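Local atomic coordinates of SYE1 (Shewanella oneidensis, PDB entry 4AWT), a protein that binds flavin mononucleotide and probably reduces carbon-carbon double bonds with electrons from NADH or NADPH. Residues I9-L14 and I264-I269; T108-D111 and Q117-S120; N209-L214 and A256-K261. The protein carries 1 engineered substitution. All coordinates share one frame; numbering follows the deposited sequence. Where two conformers were deposited one is given.

Contact 1: residues I9-L14 and I264-I269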
# COMPACT_ATOMS: atom_id res chain seq x y z
N ILE A 9 -18.83 -0.59 -9.21
CA ILE A 9 -18.05 -1.76 -9.60
C ILE A 9 -18.16 -2.81 -8.51
O ILE A 9 -18.18 -2.50 -7.32
CB ILE A 9 -16.57 -1.38 -9.85
CG1 ILE A 9 -15.83 -2.58 -10.45
CG2 ILE A 9 -15.90 -0.80 -8.65
CD1 ILE A 9 -14.42 -2.17 -10.96
N THR A 10 -18.19 -4.07 -8.92
CA THR A 10 -18.14 -5.19 -7.99
C THR A 10 -16.69 -5.50 -7.60
O THR A 10 -15.83 -5.59 -8.50
CB THR A 10 -18.78 -6.43 -8.62
OG1 THR A 10 -20.15 -6.11 -8.86
CG2 THR A 10 -18.66 -7.64 -7.70
N LEU A 11 -16.44 -5.68 -6.34
CA LEU A 11 -15.12 -6.09 -5.84
C LEU A 11 -15.35 -7.33 -4.96
O LEU A 11 -15.65 -7.20 -3.77
CB LEU A 11 -14.45 -4.98 -5.09
CG LEU A 11 -13.00 -5.29 -4.71
CD1 LEU A 11 -12.11 -5.27 -5.93
CD2 LEU A 11 -12.50 -4.31 -3.67
N GLY A 12 -15.24 -8.50 -5.54
CA GLY A 12 -15.52 -9.70 -4.78
C GLY A 12 -16.98 -9.77 -4.38
O GLY A 12 -17.86 -9.72 -5.24
N ALA A 13 -17.25 -9.86 -3.10
CA ALA A 13 -18.58 -9.85 -2.54
C ALA A 13 -19.12 -8.46 -2.34
O ALA A 13 -20.27 -8.33 -1.93
CB ALA A 13 -18.61 -10.59 -1.19
N LEU A 14 -18.39 -7.41 -2.59
CA LEU A 14 -18.76 -6.02 -2.38
C LEU A 14 -19.27 -5.36 -3.63
O LEU A 14 -18.77 -5.71 -4.71
CB LEU A 14 -17.54 -5.23 -1.90
CG LEU A 14 -16.82 -5.81 -0.68
CD1 LEU A 14 -15.47 -5.07 -0.54
CD2 LEU A 14 -17.63 -5.76 0.59
N ILE A 264 -6.61 -13.33 -6.98
CA ILE A 264 -6.70 -12.20 -6.08
C ILE A 264 -7.77 -11.22 -6.64
O ILE A 264 -7.96 -11.11 -7.85
CB ILE A 264 -5.38 -11.49 -5.85
CG1 ILE A 264 -4.80 -10.81 -7.07
CG2 ILE A 264 -4.36 -12.47 -5.20
CD1 ILE A 264 -3.64 -9.90 -6.80
N VAL A 265 -8.43 -10.52 -5.74
CA VAL A 265 -9.58 -9.72 -6.12
C VAL A 265 -9.20 -8.45 -6.87
O VAL A 265 -9.97 -7.98 -7.73
CB VAL A 265 -10.48 -9.43 -4.90
CG1 VAL A 265 -9.94 -8.33 -4.00
CG2 VAL A 265 -11.88 -9.12 -5.32
N TYR A 266 -8.05 -7.87 -6.58
CA TYR A 266 -7.56 -6.72 -7.35
C TYR A 266 -6.06 -6.75 -7.39
O TYR A 266 -5.38 -7.26 -6.47
CB TYR A 266 -8.09 -5.41 -6.82
CG TYR A 266 -7.58 -4.83 -5.53
CD1 TYR A 266 -6.29 -4.31 -5.41
CD2 TYR A 266 -8.40 -4.71 -4.43
CE1 TYR A 266 -5.83 -3.74 -4.26
CE2 TYR A 266 -8.00 -4.05 -3.29
CZ TYR A 266 -6.72 -3.56 -3.18
OH TYR A 266 -6.35 -2.89 -2.06
N LEU A 267 -5.54 -6.08 -8.40
CA LEU A 267 -4.11 -5.77 -8.57
C LEU A 267 -4.03 -4.26 -8.67
O LEU A 267 -4.73 -3.65 -9.48
CB LEU A 267 -3.55 -6.43 -9.83
CG LEU A 267 -2.12 -6.12 -10.16
CD1 LEU A 267 -1.17 -6.49 -9.06
CD2 LEU A 267 -1.72 -6.81 -11.47
N HIS A 268 -3.18 -3.67 -7.84
CA HIS A 268 -3.01 -2.23 -7.72
C HIS A 268 -1.60 -1.87 -8.15
O HIS A 268 -0.63 -2.36 -7.57
CB HIS A 268 -3.31 -1.87 -6.27
CG HIS A 268 -3.31 -0.41 -5.93
ND1 HIS A 268 -3.63 0.01 -4.66
CD2 HIS A 268 -3.08 0.73 -6.63
CE1 HIS A 268 -3.61 1.33 -4.66
NE2 HIS A 268 -3.27 1.84 -5.82
N ILE A 269 -1.51 -1.05 -9.19
CA ILE A 269 -0.24 -0.61 -9.73
C ILE A 269 0.06 0.80 -9.22
O ILE A 269 -0.72 1.74 -9.48
CB ILE A 269 -0.24 -0.65 -11.26
CG1 ILE A 269 -0.59 -2.03 -11.79
CG2 ILE A 269 1.08 -0.13 -11.81
CD1 ILE A 269 0.34 -3.14 -11.39

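Contact 2: residues T108-D111 and Q117-S120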
# COMPACT_ATOMS: atom_id res chain seq x y z
N THR A 108 14.21 0.86 6.45
CA THR A 108 13.97 1.19 7.84
C THR A 108 15.31 1.54 8.48
O THR A 108 16.37 1.57 7.86
CB THR A 108 13.22 0.08 8.55
OG1 THR A 108 12.78 0.59 9.81
CG2 THR A 108 14.06 -1.18 8.74
N HIS A 109 15.22 1.84 9.75
CA HIS A 109 16.34 2.17 10.61
C HIS A 109 16.15 1.39 11.89
O HIS A 109 14.99 1.26 12.33
CB HIS A 109 16.37 3.67 10.87
CG HIS A 109 17.54 4.12 11.61
ND1 HIS A 109 17.66 4.08 12.92
CD2 HIS A 109 18.69 4.69 11.21
CE1 HIS A 109 18.79 4.50 13.38
NE2 HIS A 109 19.48 4.93 12.32
N PRO A 110 17.20 0.91 12.54
CA PRO A 110 17.06 0.19 13.81
C PRO A 110 16.18 0.88 14.83
O PRO A 110 15.50 0.21 15.63
CB PRO A 110 18.54 0.03 14.28
CG PRO A 110 19.21 -0.14 12.94
CD PRO A 110 18.60 0.93 12.07
N ASP A 111 16.16 2.13 14.95
CA ASP A 111 15.37 2.91 15.87
C ASP A 111 13.88 2.60 15.69
O ASP A 111 13.14 2.77 16.65
CB ASP A 111 15.59 4.39 15.75
CG ASP A 111 16.86 4.93 16.22
OD1 ASP A 111 17.71 4.16 16.74
OD2 ASP A 111 17.10 6.19 16.13
N GLN A 117 18.63 -5.20 13.41
CA GLN A 117 19.08 -4.97 12.07
C GLN A 117 17.93 -5.27 11.12
O GLN A 117 17.21 -6.25 11.26
CB GLN A 117 20.25 -5.90 11.79
CG GLN A 117 20.85 -5.67 10.42
CD GLN A 117 22.13 -6.44 10.19
OE1 GLN A 117 22.47 -7.37 10.93
NE2 GLN A 117 22.81 -6.08 9.14
N PRO A 118 17.75 -4.43 10.08
CA PRO A 118 16.71 -4.73 9.09
C PRO A 118 16.98 -6.03 8.35
O PRO A 118 18.13 -6.46 8.25
CB PRO A 118 16.81 -3.53 8.15
CG PRO A 118 17.42 -2.45 8.94
CD PRO A 118 18.43 -3.17 9.79
N ILE A 119 15.93 -6.62 7.78
CA ILE A 119 16.05 -7.81 6.97
C ILE A 119 15.70 -7.51 5.53
O ILE A 119 14.91 -6.61 5.22
CB ILE A 119 15.19 -8.96 7.50
CG1 ILE A 119 13.68 -8.71 7.49
CG2 ILE A 119 15.67 -9.34 8.92
CD1 ILE A 119 12.80 -9.87 7.83
N SER A 120 16.25 -8.34 4.63
CA SER A 120 15.96 -8.21 3.21
C SER A 120 16.19 -9.54 2.53
O SER A 120 16.55 -10.55 3.15
CB SER A 120 16.80 -7.12 2.60
OG SER A 120 16.41 -6.79 1.26

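Contact 3: residues N209-L214 and A256-K261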
# COMPACT_ATOMS: atom_id res chain seq x y z
N ASN A 209 12.19 -17.93 -9.25
CA ASN A 209 12.68 -17.85 -7.88
C ASN A 209 12.40 -16.50 -7.27
O ASN A 209 12.06 -16.39 -6.09
CB ASN A 209 14.13 -18.19 -7.85
CG ASN A 209 14.44 -19.65 -8.04
OD1 ASN A 209 13.55 -20.47 -8.22
ND2 ASN A 209 15.72 -19.96 -7.97
N ARG A 210 12.58 -15.42 -8.06
CA ARG A 210 12.36 -14.07 -7.52
C ARG A 210 10.88 -13.86 -7.22
O ARG A 210 10.61 -13.05 -6.29
CB ARG A 210 12.85 -13.02 -8.49
CG ARG A 210 14.35 -12.89 -8.52
CD ARG A 210 14.84 -11.79 -9.45
NE ARG A 210 14.73 -12.12 -10.86
CZ ARG A 210 13.90 -11.65 -11.77
NH1 ARG A 210 12.97 -10.74 -11.48
NH2 ARG A 210 13.99 -12.10 -13.02
N LEU A 211 9.98 -14.52 -7.88
CA LEU A 211 8.55 -14.41 -7.60
C LEU A 211 8.09 -15.34 -6.51
O LEU A 211 6.92 -15.28 -6.09
CB LEU A 211 7.72 -14.63 -8.86
CG LEU A 211 7.95 -13.59 -9.96
CD1 LEU A 211 7.13 -13.93 -11.18
CD2 LEU A 211 7.64 -12.19 -9.49
N ARG A 212 8.95 -16.22 -6.00
CA ARG A 212 8.54 -17.28 -5.08
C ARG A 212 8.04 -16.71 -3.77
O ARG A 212 7.03 -17.20 -3.23
CB ARG A 212 9.70 -18.26 -4.87
CG ARG A 212 9.25 -19.48 -4.08
CD ARG A 212 10.43 -20.45 -3.87
NE ARG A 212 11.07 -20.83 -5.13
CZ ARG A 212 10.62 -21.64 -6.01
NH1 ARG A 212 9.49 -22.31 -5.81
NH2 ARG A 212 11.33 -21.81 -7.14
N PHE A 213 8.72 -15.74 -3.18
CA PHE A 213 8.29 -15.20 -1.90
C PHE A 213 6.91 -14.57 -2.05
O PHE A 213 6.01 -14.82 -1.25
CB PHE A 213 9.32 -14.23 -1.36
CG PHE A 213 9.06 -13.76 0.04
CD1 PHE A 213 8.87 -14.63 1.08
CD2 PHE A 213 9.03 -12.40 0.31
CE1 PHE A 213 8.66 -14.16 2.37
CE2 PHE A 213 8.82 -11.94 1.60
CZ PHE A 213 8.69 -12.83 2.64
N LEU A 214 6.70 -13.77 -3.11
CA LEU A 214 5.38 -13.23 -3.41
C LEU A 214 4.35 -14.34 -3.48
O LEU A 214 3.26 -14.26 -2.90
CB LEU A 214 5.44 -12.47 -4.73
CG LEU A 214 4.10 -11.96 -5.24
CD1 LEU A 214 3.49 -10.88 -4.36
CD2 LEU A 214 4.26 -11.42 -6.67
N ALA A 256 1.91 -10.50 -12.66
CA ALA A 256 0.49 -10.33 -12.85
C ALA A 256 -0.20 -11.64 -13.15
O ALA A 256 -1.28 -11.95 -12.64
CB ALA A 256 0.23 -9.31 -13.94
N ALA A 257 0.42 -12.48 -14.03
CA ALA A 257 -0.16 -13.76 -14.34
C ALA A 257 -0.14 -14.72 -13.14
O ALA A 257 -1.09 -15.48 -12.94
CB ALA A 257 0.61 -14.40 -15.50
N LEU A 258 0.90 -14.65 -12.33
CA LEU A 258 0.96 -15.44 -11.10
C LEU A 258 -0.18 -15.07 -10.19
O LEU A 258 -0.87 -15.92 -9.58
CB LEU A 258 2.33 -15.17 -10.48
CG LEU A 258 2.75 -15.84 -9.19
CD1 LEU A 258 4.26 -15.92 -9.06
CD2 LEU A 258 2.26 -15.06 -7.97
N LEU A 259 -0.39 -13.76 -10.01
CA LEU A 259 -1.44 -13.30 -9.14
C LEU A 259 -2.83 -13.63 -9.68
O LEU A 259 -3.75 -13.92 -8.94
CB LEU A 259 -1.24 -11.81 -8.89
CG LEU A 259 0.05 -11.47 -8.12
CD1 LEU A 259 0.22 -9.96 -8.07
CD2 LEU A 259 0.04 -12.07 -6.72
N ASN A 260 -2.95 -13.62 -11.02
CA ASN A 260 -4.17 -14.04 -11.66
C ASN A 260 -4.49 -15.50 -11.28
O ASN A 260 -5.65 -15.84 -11.06
CB ASN A 260 -4.03 -13.89 -13.15
CG ASN A 260 -5.36 -14.02 -13.84
OD1 ASN A 260 -6.23 -13.14 -13.64
ND2 ASN A 260 -5.59 -15.05 -14.60
N LYS A 261 -3.48 -16.35 -11.25
CA LYS A 261 -3.64 -17.77 -10.89
C LYS A 261 -4.23 -17.92 -9.49
O LYS A 261 -5.03 -18.81 -9.21
CB LYS A 261 -2.33 -18.52 -10.92
CG LYS A 261 -1.76 -18.90 -12.25
CD LYS A 261 -0.67 -19.94 -12.30
CE LYS A 261 -0.76 -20.72 -13.62
NZ LYS A 261 0.34 -21.74 -13.77

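Contact 1: residues I9-L14 and I264-I269
Leu11 reaches from an N-terminal hairpin to the base of a barrel strand, where Val265 and Tyr266 receive it. Followed outward, its CB stays short of the opposing chain and the contact begins at CG, 4.0 Å from Val265 CG2. Beyond the branch, CD1 does most of the work. It lies 3.9 Å from Val265 CG2 and equally close to the carbonyl oxygen of that residue. Leu11 CD1 also comes within 4.0 Å of Tyr266 CD2, at the ring's edge and near its plane. The other leucine methyl, Leu11 CD2, brushes the same tyrosine carbon more loosely. The isobutyl group is sent across the gap because CG stands anti to the backbone N (chi1 -172°), and it crosses the valine side chain at roughly a right angle.

Val265 answers with CG2, which also presses on the hairpin backbone, 3.4 Å from Gly12 N. Gly12 sits in the type II' turn from Leu11 to Leu14, and its positive phi of 66° suits a residue without a side chain; a CB there would come tightly against Val265 CG2. The turn is closed in both directions by backbone bonds between Leu11 and Leu14. An alanine in place of Leu11 would lack CG and both methyls, and would probably leave a gap between the turn and the Tyr266 edge, with Val265 CG2 losing the leucine side chain as a neighbour.

Phe98 of strand 96-102 also lines this region, and the hydroxyl of Tyr266 is hydrogen-bonded to Glu179. Together these contacts show a short beta hairpin (9-11 with 14-16) packed against the N-terminal end of strand 266-270, as in Old Yellow Enzyme relatives, where such a hairpin closes the bottom of the eight-stranded TIM barrel.

Contact 2: residues T108-D111 and Q117-S120
Pro118 presents the CB-CG side of its pyrrolidine ring to the methyl of Thr108, and its CD to the ring of Pro110. The latter approach is loose, Pro110 CG standing 4.4 Å from Pro118 CD in one of the two conformers modelled for Pro110, and the Pro110 contacts are less certain for that reason. The flat imidazole of His109 lies apart from Pro118; in the same conformer, Pro110 CD sits over one of its faces, displaced toward the rim. At its edge, in plane, is Asp111 CA, and Asp111 N donates to His109 ND1 over 3.2 Å. That bond is nearly straight at the hydrogen (167°), though the donor is tilted 18° from the ring plane. It helps to set the rotation of the imidazole against the 3-10 segment that begins at Pro110.

The closest meeting across the two segments belongs to Thr108. Its CG2 is 3.6 Å from Pro118 CG and 3.7 Å from Pro118 CB, crossing the ring's side at a slant. With OG1 anti to the backbone N (chi1 -168°), the two branches are sorted by chemistry: the methyl goes to the proline, and the hydroxyl is hydrogen-bonded to Lys66 O.

Thr108 and Pro118 are buried, in the long excursion that follows barrel strand 96-102. Residues 117-120 lead into the short strand 119-120, which pairs in parallel with strand 149-150. Backbone bonds from Thr108 to Ala146 and from Pro118 to Arg149 tie both segments to the same neighbouring region.

The chemistry is that of carbon against carbon. Methyl and ring-methylene groups meet through dispersion and the burial of apolar surface, with little directional preference, so the register of the two segments probably depends more on those backbone bonds and on the Lys66 bond than on the contact itself.

Contact 3: residues N209-L214 and A256-K261
Leu214 lays its CD2 methyl against CD2 of Leu259, 4.3 Å away, and the same methyl also lies near Leu258 CD2. The setting is the outer layer of a TIM barrel: helix 212-225 follows barrel strand 177-181, helix 248-261 follows strand 230-234, and the two helices are neighbours on the outside of the wall. Leucines fill the seam between them.

Leu258 points across to the other segment. In one of the two conformers modelled for Leu258, so with some reserve, CG is anti to the backbone N (chi1 -179°), which extends the chain toward residues 209-214 and carries Leu258 CD1 to 3.7 Å from Leu211 CB. The Leu211 and Leu258 side chains pass alongside each other, pointing opposite ways, and Leu258 CD1 also lies 4.1 Å from Leu211 CD1. Leu259 starts off at an angle to the seam, but its end bends inward to Leu214.

Behind these leucines, residues 209-214 also pack against other parts of the fold. Ile192 of helix 187-192 packs on Leu211, Ile188 on Leu214, and Phe213 turns to the other side, where its ring meets that of Phe191. Arg210, just before Leu211, belongs to the pocket that holds ethyl hydrogen carbonate in this crystal.

On the face turned from the leucines, Arg212 forms a salt bridge with Glu208 through NH2. The same nitrogen, Arg212 NH2, also donates to Asn209 OD1 over 2.8 Å, with the oxygen lying just 7° out of the guanidinium plane.

Read from the N terminus, contact 1 opens first and closes last: its hairpin residues 9-14 wait some 250 residues for strand 266-270. Both other contacts nest inside that loop, in series. Contact 2 closes a five-residue loop within the excursion after the third barrel strand, and contact 3 later joins the helices following the fourth and fifth strands. Contacts 1 and 2 lie on opposite sides of the chain's centre, their nearest atoms about 20 Å apart. Contacts 1 and 3 touch, because helix 248-261 is followed, after a short connection, by strand 266-270: Leu267 CD1 packs 3.9 Å from Leu259 CD1. Contact 1 joins hairpin to barrel, contact 3 joins outer helices, and contact 2 stays peripheral.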